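Local atomic coordinates of phosphoribosylaminoimidazole carboxylase (Treponema denticola, PDB entry 5C5D), a protein that catalyses the reversible carboxylation of 5-aminoimidazole ribonucleotide with carbon dioxide to 4-carboxy-5-aminoimidazole ribonucleotide, a step of de novo purine biosynthesis. Residues 122-126 and 139-143. The protein carries 1 engineered substitution. Sequence-based numbering, arbitrary orientation.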
ATOM      1  N   LEU D 122      -9.967  19.376  20.461  1.00 18.05           N
ATOM      2  CA  LEU D 122      -9.765  18.827  21.797  1.00 19.96           C
ATOM      3  C   LEU D 122      -8.307  18.867  22.202  1.00 17.45           C
ATOM      4  O   LEU D 122      -7.992  19.227  23.350  1.00 17.79           O
ATOM      5  CB  LEU D 122     -10.294  17.382  21.859  1.00 17.74           C
ATOM      6  CG  LEU D 122     -10.184  16.651  23.198  1.00 17.95           C
ATOM      7  CD1 LEU D 122     -10.958  17.342  24.300  1.00 19.00           C
ATOM      8  CD2 LEU D 122     -10.637  15.200  23.033  1.00 18.30           C
ATOM      9  N   LEU D 123      -7.415  18.538  21.270  1.00 15.31           N
ATOM     10  CA  LEU D 123      -5.993  18.605  21.582  1.00 16.62           C
ATOM     11  C   LEU D 123      -5.620  20.032  21.910  1.00 17.68           C
ATOM     12  O   LEU D 123      -4.876  20.276  22.855  1.00 17.12           O
ATOM     13  CB  LEU D 123      -5.127  18.102  20.423  1.00 17.02           C
ATOM     14  CG  LEU D 123      -3.609  18.360  20.549  1.00 14.94           C
ATOM     15  CD1 LEU D 123      -3.013  17.648  21.730  1.00 15.92           C
ATOM     16  CD2 LEU D 123      -2.899  17.936  19.280  1.00 17.31           C
ATOM     17  N   ALA D 124      -6.091  20.980  21.109  1.00 18.70           N
ATOM     18  CA  ALA D 124      -5.769  22.386  21.399  1.00 17.93           C
ATOM     19  C   ALA D 124      -6.240  22.740  22.818  1.00 18.12           C
ATOM     20  O   ALA D 124      -5.512  23.370  23.610  1.00 16.39           O
ATOM     21  CB  ALA D 124      -6.394  23.306  20.394  1.00 20.02           C
ATOM     22  N   ALA D 125      -7.473  22.374  23.143  1.00 17.71           N
ATOM     23  CA  ALA D 125      -8.004  22.691  24.460  1.00 17.12           C
ATOM     24  C   ALA D 125      -7.147  22.050  25.540  1.00 18.01           C
ATOM     25  O   ALA D 125      -6.864  22.672  26.574  1.00 20.54           O
ATOM     26  CB  ALA D 125      -9.481  22.228  24.562  1.00 21.47           C
ATOM     27  N   ARG D 126      -6.720  20.817  25.313  1.00 19.11           N
ATOM     28  CA  ARG D 126      -5.944  20.117  26.339  1.00 17.99           C
ATOM     29  C   ARG D 126      -4.531  20.663  26.472  1.00 19.79           C
ATOM     30  O   ARG D 126      -3.936  20.571  27.551  1.00 21.94           O
ATOM     31  CB  ARG D 126      -5.963  18.607  26.059  1.00 18.99           C
ATOM     32  CG  ARG D 126      -7.375  18.082  26.251  1.00 19.11           C
ATOM     33  CD  ARG D 126      -7.539  16.645  25.803  1.00 20.17           C
ATOM     34  NE  ARG D 126      -6.924  15.722  26.736  1.00 21.20           N
ATOM     35  CZ  ARG D 126      -6.845  14.419  26.528  1.00 20.49           C
ATOM     36  NH1 ARG D 126      -7.329  13.905  25.405  1.00 21.82           N
ATOM     37  NH2 ARG D 126      -6.261  13.637  27.423  1.00 21.63           N
ATOM     38  N   VAL D 139     -12.858  20.677  29.373  1.00 22.76           N
ATOM     39  CA  VAL D 139     -12.371  19.424  28.802  1.00 24.65           C
ATOM     40  C   VAL D 139     -12.945  18.259  29.597  1.00 27.04           C
ATOM     41  O   VAL D 139     -13.370  17.254  29.025  1.00 23.49           O
ATOM     42  CB  VAL D 139     -10.824  19.328  28.813  1.00 25.36           C
ATOM     43  CG1 VAL D 139     -10.353  17.876  28.563  1.00 24.90           C
ATOM     44  CG2 VAL D 139     -10.220  20.268  27.781  1.00 25.53           C
ATOM     45  N   LYS D 140     -12.936  18.377  30.916  1.00 27.19           N
ATOM     46  CA  LYS D 140     -13.405  17.275  31.752  1.00 26.57           C
ATOM     47  C   LYS D 140     -14.898  17.012  31.515  1.00 27.42           C
ATOM     48  O   LYS D 140     -15.306  15.876  31.345  1.00 30.61           O
ATOM     49  CB  LYS D 140     -13.133  17.582  33.229  1.00 31.29           C
ATOM     50  CG  LYS D 140     -13.687  16.572  34.207  1.00 32.32           C
ATOM     51  CD  LYS D 140     -13.298  16.975  35.633  1.00 39.78           C
ATOM     52  CE  LYS D 140     -14.372  16.647  36.667  1.00 49.35           C
ATOM     53  NZ  LYS D 140     -14.212  15.295  37.266  1.00 52.41           N
ATOM     54  N   SER D 141     -15.694  18.073  31.457  1.00 24.60           N
ATOM     55  CA  SER D 141     -17.123  17.941  31.185  1.00 30.60           C
ATOM     56  C   SER D 141     -17.354  17.251  29.819  1.00 30.29           C
ATOM     57  O   SER D 141     -18.198  16.358  29.687  1.00 31.13           O
ATOM     58  CB  SER D 141     -17.796  19.310  31.244  1.00 36.51           C
ATOM     59  OG  SER D 141     -19.135  19.228  30.800  1.00 44.83           O
ATOM     60  N   TYR D 142     -16.567  17.645  28.823  1.00 26.59           N
ATOM     61  CA  TYR D 142     -16.649  17.102  27.462  1.00 23.57           C
ATOM     62  C   TYR D 142     -16.337  15.623  27.416  1.00 26.26           C
ATOM     63  O   TYR D 142     -17.071  14.821  26.826  1.00 27.37           O
ATOM     64  CB  TYR D 142     -15.669  17.871  26.585  1.00 23.65           C
ATOM     65  CG  TYR D 142     -15.607  17.552  25.113  1.00 26.82           C
ATOM     66  CD1 TYR D 142     -16.341  18.295  24.197  1.00 31.58           C
ATOM     67  CD2 TYR D 142     -14.726  16.591  24.625  1.00 27.03           C
ATOM     68  CE1 TYR D 142     -16.243  18.050  22.849  1.00 34.24           C
ATOM     69  CE2 TYR D 142     -14.622  16.332  23.274  1.00 30.26           C
ATOM     70  CZ  TYR D 142     -15.387  17.060  22.389  1.00 36.43           C
ATOM     71  OH  TYR D 142     -15.284  16.812  21.040  1.00 39.83           O
ATOM     72  N   MET D 143     -15.228  15.258  28.049  1.00 25.77           N
ATOM     73  CA  MET D 143     -14.750  13.896  27.973  1.00 23.06           C
ATOM     74  C   MET D 143     -15.656  13.008  28.834  1.00 26.15           C
ATOM     75  O   MET D 143     -15.942  11.868  28.455  1.00 24.97           O
ATOM     76  CB  MET D 143     -13.254  13.837  28.365  1.00 23.87           C
ATOM     77  CG  MET D 143     -12.336  14.264  27.176  1.00 27.70           C
ATOM     78  SD  MET D 143     -10.556  14.227  27.476  1.00 31.08           S
ATOM     79  CE  MET D 143     -10.280  12.517  26.962  1.00 32.61           C
TER
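Met143 lays its thioether across the guanidinium of Arg126, the two side chains meeting at about a right angle. Met143 SD sits 3.7 Å above the guanidinium plane, over its centre, and the terminal methyl follows the same face, with Met143 CE 3.6 Å from Arg126 NH1. Both chains bend at chi3, which turns the two ends into this overlap. Nearer the backbones, Val139 is the wedge. Its CG2 packs 3.8 Å from Ala125 CB and also touches Arg126 CG, while Val139 CG1 rests on the aliphatic part of the arginine, 3.8 Å from Arg126 CG and a little farther from CD, with the side chains again crossing steeply. Leu122 reaches over with CG anti to its own nitrogen (chi1 -179°), which carries Leu122 CD1 to the tyrosine ring, 3.9 Å from Tyr142 CD2, in a slanting approach. The same methyl lies more loosely by Val139 CG1 and Met143 CG.

Helices 117-129 and 133-157 thus form a helical hairpin, their local axes 11.3 Å apart, with N-to-C directions 144° apart, roughly antiparallel. Leu122 and Ala125 also touch Phe28, and the tyrosine hydroxyl is hydrogen-bonded to Glu24, tying the hairpin to the C-terminal part of helix 15-27 and the loop after it. From the second subunit, Asp77 makes a salt bridge to Arg126 NH1 and the carbonyl of Lys81 accepts a hydrogen bond from NE.

The leucine, valine, alanine and tyrosine packing is apolar, whereas the methionine sulfur is probably polarised by the arginine's charge, with dispersion added. The guanidinium N-H groups point outwards in the plane, where acceptors of the second subunit take them, so this face is left to the thioether, and intrachain packing merges with the subunit interface.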